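Local coordinates for ribonucleoside-diphosphate reductase (Pseudomonas aeruginosa, PDB 5IM3), which reduces ribonucleoside diphosphates to deoxyribonucleotides as the large subunit of a class I ribonucleotide reductase, and probably so supplies precursors for DNA synthesis, at the interface of chains A and B. Coordinates in Å, arbitrary orientation; residue numbers count along the deposited sequence, not the author numbering. Chains: chain A/B, Ribonucleoside-diphosphate reductase.

Contact 1: the interface of chains A and B. Residues chain A 822, 838-839; chain B 47, 51.
The carboxylate of B:Asp47 has A:Glu838 across one face, where methylene CG stands over it, while A:Arg839 passes the rim beside OD2. On the opposite side, well off centre, lies CG2 of B:Val51, one helical turn further on. B:Asp47 and B:Val51 belong to helix 46-60 of the N-terminal ATP cone, the regulatory nucleotide-binding domain of this reductase family; the partner residues come from the catalytic barrel region of chain A. The two acid groups approach from opposite directions with their planes 46° apart. OE2 of A:Glu838 lies 2.6 Å from OD1 of B:Asp47. If both are ionised the pair is a clash. A proton on one might relieve it, though none is seen and the approach is well out of both planes; the contact is doubtful. The arginine offers stem rather than charge: A:Arg839 NE remains 4.8 Å from B:Asp47 OD2, too far for a salt bridge, though it may still ease the gathering of acids. The extended start of its chain (chi2 170°) carries A:Arg839 CD to 3.7 Å from CG2 of B:Val51, a branched apolar residue suited to resting against methylenes; the chi3 bend beyond directs NE. A:Val822 CG1 adds only a loose contact with B:Val51's carbonyl oxygen.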
loop_
_atom_site.group_PDB
_atom_site.type_symbol
_atom_site.label_atom_id
_atom_site.label_comp_id
_atom_site.label_asym_id
_atom_site.label_seq_id
_atom_site.Cartn_x
_atom_site.Cartn_y
_atom_site.Cartn_z
ATOM N N VAL A 822 -16.464 24.387 31.301
ATOM C CA VAL A 822 -15.466 23.395 30.904
ATOM C C VAL A 822 -16.137 22.221 30.200
ATOM O O VAL A 822 -15.603 21.681 29.224
ATOM C CB VAL A 822 -14.636 22.931 32.118
ATOM C CG1 VAL A 822 -13.880 24.104 32.731
ATOM C CG2 VAL A 822 -15.514 22.262 33.156
ATOM N N GLU A 838 -14.108 12.078 31.533
ATOM C CA GLU A 838 -14.132 11.386 32.821
ATOM C C GLU A 838 -15.306 11.817 33.694
ATOM O O GLU A 838 -15.911 10.988 34.382
ATOM C CB GLU A 838 -12.808 11.623 33.557
ATOM C CG GLU A 838 -12.546 13.080 33.972
ATOM C CD GLU A 838 -12.508 14.043 32.795
ATOM O OE1 GLU A 838 -11.983 13.652 31.728
ATOM O OE2 GLU A 838 -13.029 15.172 32.917
ATOM N N ARG A 839 -15.636 13.111 33.695
ATOM C CA ARG A 839 -16.582 13.629 34.677
ATOM C C ARG A 839 -18.000 13.106 34.484
ATOM O O ARG A 839 -18.785 13.127 35.437
ATOM C CB ARG A 839 -16.585 15.154 34.636
ATOM C CG ARG A 839 -15.336 15.777 35.242
ATOM C CD ARG A 839 -15.284 17.258 34.952
ATOM N NE ARG A 839 -16.425 17.960 35.537
ATOM C CZ ARG A 839 -17.091 18.948 34.946
ATOM N NH1 ARG A 839 -16.754 19.365 33.731
ATOM N NH2 ARG A 839 -18.115 19.515 35.570
ATOM N N ASP B 47 -7.774 14.928 36.873
ATOM C CA ASP B 47 -8.905 15.677 36.331
ATOM C C ASP B 47 -9.163 16.950 37.128
ATOM O O ASP B 47 -9.524 17.984 36.556
ATOM C CB ASP B 47 -10.153 14.798 36.314
ATOM C CG ASP B 47 -11.349 15.499 35.699
ATOM O OD1 ASP B 47 -11.216 16.028 34.575
ATOM O OD2 ASP B 47 -12.422 15.522 36.340
ATOM N N VAL B 51 -9.588 20.503 35.294
ATOM C CA VAL B 51 -10.777 21.348 35.383
ATOM C C VAL B 51 -10.404 22.744 35.864
ATOM O O VAL B 51 -10.879 23.752 35.324
ATOM C CB VAL B 51 -11.829 20.697 36.302
ATOM C CG1 VAL B 51 -12.924 21.691 36.660
ATOM C CG2 VAL B 51 -12.432 19.473 35.633
#

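Contact 2: the interface of chains A and B. Residues chain A 61, 68, 70; chain B 822, 825-826, 829-830.
A:Arg70 reaches from helix 69-88 of the N-terminal ATP cone of chain A across helix 821-829 of chain B. Its CB passes beside B:Asp826 OD1 and stands over the ring face of B:Tyr829, above CD2. CG then lies over the same face, 3.7 Å from the ring centroid and offset toward the rim, a CH-pi contact that a flat aromatic can offer to a methylene. CD packs 3.4 Å from B:Tyr829 CB. There the chain bends (chi3 56°), and NE turns to B:Asp826, giving a salt bridge and nearly straight hydrogen bond to OD1 of 2.6 Å. OD1 lies in the guanidinium plane, yet the nitrogen meets it from above the carboxylate plane. A:Ser68 OG, 3.1 Å from B:Asp826 OD1, can donate a second hydrogen bond to that oxygen. A:Arg70 CZ has B:Asn825 CB over it at 3.8 Å. At the tip, NH1 bonds A:Glu61 OE2 at 3.1 Å and NH2 bonds OE1 at 3.2 Å. This end-on, two-pronged grip uses syn lone pairs of the glutamate and should fix the guanidinium's rotation. NH2 also borders B:Val822 CG1. An arginine suits the place by joining acids of both chains, and so probably helps dock the regulatory cone on the neighbouring subunit in this assembly.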
loop_
_atom_site.group_PDB
_atom_site.type_symbol
_atom_site.label_atom_id
_atom_site.label_comp_id
_atom_site.label_asym_id
_atom_site.label_seq_id
_atom_site.Cartn_x
_atom_site.Cartn_y
_atom_site.Cartn_z
ATOM N N GLU A 61 11.091 38.481 49.982
ATOM C CA GLU A 61 12.236 38.265 50.847
ATOM C C GLU A 61 12.372 39.458 51.792
ATOM O O GLU A 61 11.596 40.415 51.743
ATOM C CB GLU A 61 13.506 38.048 50.019
ATOM C CG GLU A 61 13.340 36.995 48.924
ATOM C CD GLU A 61 14.661 36.533 48.322
ATOM O OE1 GLU A 61 15.615 36.270 49.087
ATOM O OE2 GLU A 61 14.739 36.426 47.077
ATOM N N SER A 68 22.476 42.003 47.202
ATOM C CA SER A 68 22.616 40.618 46.768
ATOM C C SER A 68 22.987 40.616 45.296
ATOM O O SER A 68 22.203 41.075 44.458
ATOM C CB SER A 68 21.323 39.827 46.995
ATOM O OG SER A 68 21.534 38.437 46.805
ATOM N N ARG A 70 22.870 38.169 43.548
ATOM C CA ARG A 70 21.860 37.324 42.921
ATOM C C ARG A 70 20.692 38.156 42.405
ATOM O O ARG A 70 20.394 38.160 41.205
ATOM C CB ARG A 70 21.376 36.276 43.924
ATOM C CG ARG A 70 20.110 35.539 43.502
ATOM C CD ARG A 70 19.739 34.479 44.518
ATOM N NE ARG A 70 19.586 35.037 45.861
ATOM C CZ ARG A 70 18.435 35.456 46.381
ATOM N NH1 ARG A 70 17.311 35.387 45.681
ATOM N NH2 ARG A 70 18.410 35.946 47.614
ATOM N N VAL B 822 18.124 33.992 53.004
ATOM C CA VAL B 822 18.756 34.656 51.866
ATOM C C VAL B 822 20.008 33.901 51.432
ATOM O O VAL B 822 20.249 33.705 50.234
ATOM C CB VAL B 822 19.078 36.120 52.218
ATOM C CG1 VAL B 822 19.768 36.811 51.049
ATOM C CG2 VAL B 822 17.808 36.867 52.607
ATOM N N ASN B 825 19.053 30.806 49.400
ATOM C CA ASN B 825 18.686 31.077 48.016
ATOM C C ASN B 825 19.880 31.548 47.198
ATOM O O ASN B 825 19.927 31.308 45.987
ATOM C CB ASN B 825 17.557 32.104 47.959
ATOM C CG ASN B 825 16.262 31.576 48.541
ATOM O OD1 ASN B 825 15.627 32.230 49.367
ATOM N ND2 ASN B 825 15.863 30.381 48.113
ATOM N N ASP B 826 20.849 32.214 47.829
ATOM C CA ASP B 826 22.083 32.537 47.122
ATOM C C ASP B 826 22.813 31.267 46.710
ATOM O O ASP B 826 23.314 31.167 45.585
ATOM C CB ASP B 826 22.986 33.420 47.987
ATOM C CG ASP B 826 22.553 34.878 47.990
ATOM O OD1 ASP B 826 21.929 35.324 47.000
ATOM O OD2 ASP B 826 22.840 35.584 48.982
ATOM N N TYR B 829 20.923 29.497 43.876
ATOM C CA TYR B 829 21.138 30.245 42.640
ATOM C C TYR B 829 22.493 29.922 42.018
ATOM O O TYR B 829 22.592 29.686 40.809
ATOM C CB TYR B 829 21.011 31.740 42.926
ATOM C CG TYR B 829 21.196 32.647 41.728
ATOM C CD1 TYR B 829 20.177 32.825 40.799
ATOM C CD2 TYR B 829 22.379 33.349 41.543
ATOM C CE1 TYR B 829 20.342 33.662 39.711
ATOM C CE2 TYR B 829 22.551 34.189 40.460
ATOM C CZ TYR B 829 21.530 34.341 39.547
ATOM O OH TYR B 829 21.700 35.177 38.467
ATOM N N TYR B 830 23.551 29.900 42.831
ATOM C CA TYR B 830 24.903 29.656 42.343
ATOM C C TYR B 830 25.291 28.184 42.373
ATOM O O TYR B 830 26.463 27.863 42.160
ATOM C CB TYR B 830 25.913 30.472 43.156
ATOM C CG TYR B 830 25.774 31.962 42.953
ATOM C CD1 TYR B 830 26.132 32.554 41.749
ATOM C CD2 TYR B 830 25.282 32.778 43.963
ATOM C CE1 TYR B 830 26.004 33.915 41.556
ATOM C CE2 TYR B 830 25.154 34.139 43.781
ATOM C CZ TYR B 830 25.515 34.703 42.574
ATOM O OH TYR B 830 25.383 36.062 42.385
#

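Contact 3: the interface of chains A and B. Residues chain A 70, 73-74; chain B 825, 829.
The hydrogen bond across this contact runs from the phenol OH of B:Tyr829 to A:Asp73 OD2, 3.1 Å away. A:Asp73 lies in helix 69-88 of the N-terminal ATP cone, the regulatory domain of the ribonucleotide reductase family, and the tyrosine projects from the last turn of helix 821-829 in the barrel region of chain B. The hydroxyl meets OD2 from above the carboxylate plane, and the carboxylate stands almost perpendicular to the ring, at 85°. With chi1 at -161°, A:Asp73 swings its CG away from its own backbone nitrogen and brings OD2 to the end of the phenol. Tyrosine suits the place because it is long enough to cross to the other helix and still carries a donor at its tip. A second hydrogen bond lies within chain A: A:Thr74 OG1 donates to the carbonyl oxygen of A:Arg70 at 2.8 Å, from above the carbonyl plane. It ties the threonine hydroxyl to the preceding helical turn and probably holds its rotation. Among the van der Waals contacts, that same A:Thr74 OG1 rests 3.4 Å from CE1 of B:Tyr829, on the ring face that A:Arg70 also covers with its methylene. The threonine and tyrosine side chains run past one another in opposite directions. A small, branched residue bonded back to its own helix can lie close against the ring in this way.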
loop_
_atom_site.group_PDB
_atom_site.type_symbol
_atom_site.label_atom_id
_atom_site.label_comp_id
_atom_site.label_asym_id
_atom_site.label_seq_id
_atom_site.Cartn_x
_atom_site.Cartn_y
_atom_site.Cartn_z
ATOM N N ARG A 70 22.870 38.169 43.548
ATOM C CA ARG A 70 21.860 37.324 42.921
ATOM C C ARG A 70 20.692 38.156 42.405
ATOM O O ARG A 70 20.394 38.160 41.205
ATOM C CB ARG A 70 21.376 36.276 43.924
ATOM C CG ARG A 70 20.110 35.539 43.502
ATOM C CD ARG A 70 19.739 34.479 44.518
ATOM N NE ARG A 70 19.586 35.037 45.861
ATOM C CZ ARG A 70 18.435 35.456 46.381
ATOM N NH1 ARG A 70 17.311 35.387 45.681
ATOM N NH2 ARG A 70 18.410 35.946 47.614
ATOM N N ASP A 73 21.740 40.590 39.702
ATOM C CA ASP A 73 22.025 39.873 38.464
ATOM C C ASP A 73 20.741 39.390 37.800
ATOM O O ASP A 73 20.597 39.469 36.575
ATOM C CB ASP A 73 22.957 38.692 38.746
ATOM C CG ASP A 73 23.652 38.183 37.500
ATOM O OD1 ASP A 73 23.838 38.978 36.554
ATOM O OD2 ASP A 73 24.025 36.991 37.473
ATOM N N THR A 74 19.793 38.890 38.595
ATOM C CA THR A 74 18.540 38.385 38.042
ATOM C C THR A 74 17.698 39.512 37.457
ATOM O O THR A 74 17.208 39.411 36.327
ATOM C CB THR A 74 17.753 37.641 39.121
ATOM O OG1 THR A 74 18.574 36.621 39.697
ATOM C CG2 THR A 74 16.503 37.005 38.533
ATOM N N ASN B 825 19.053 30.806 49.400
ATOM C CA ASN B 825 18.686 31.077 48.016
ATOM C C ASN B 825 19.880 31.548 47.198
ATOM O O ASN B 825 19.927 31.308 45.987
ATOM C CB ASN B 825 17.557 32.104 47.959
ATOM C CG ASN B 825 16.262 31.576 48.541
ATOM O OD1 ASN B 825 15.627 32.230 49.367
ATOM N ND2 ASN B 825 15.863 30.381 48.113
ATOM N N TYR B 829 20.923 29.497 43.876
ATOM C CA TYR B 829 21.138 30.245 42.640
ATOM C C TYR B 829 22.493 29.922 42.018
ATOM O O TYR B 829 22.592 29.686 40.809
ATOM C CB TYR B 829 21.011 31.740 42.926
ATOM C CG TYR B 829 21.196 32.647 41.728
ATOM C CD1 TYR B 829 20.177 32.825 40.799
ATOM C CD2 TYR B 829 22.379 33.349 41.543
ATOM C CE1 TYR B 829 20.342 33.662 39.711
ATOM C CE2 TYR B 829 22.551 34.189 40.460
ATOM C CZ TYR B 829 21.530 34.341 39.547
ATOM O OH TYR B 829 21.700 35.177 38.467
#

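Contacts 2 and 3 are one continuous patch, their C-alpha centres about 5 Å apart, sharing A:Arg70, B:Asn825 and B:Tyr829. The C-alpha centre of contact 1 lies about 40 Å from that of contact 2 and about 39 Å from that of contact 3. The roles are exchanged: a cone of chain B touches the body of chain A in contact 1, the reverse in the others. Helix 821-829 carries the body side of contacts 2 and 3 but is only grazed in contact 1; the cone helices differ too, 46-60 and 69-88, consistent with an inexact two-fold. Such reciprocal docking may help hold the dATP-bound four-chain assembly together.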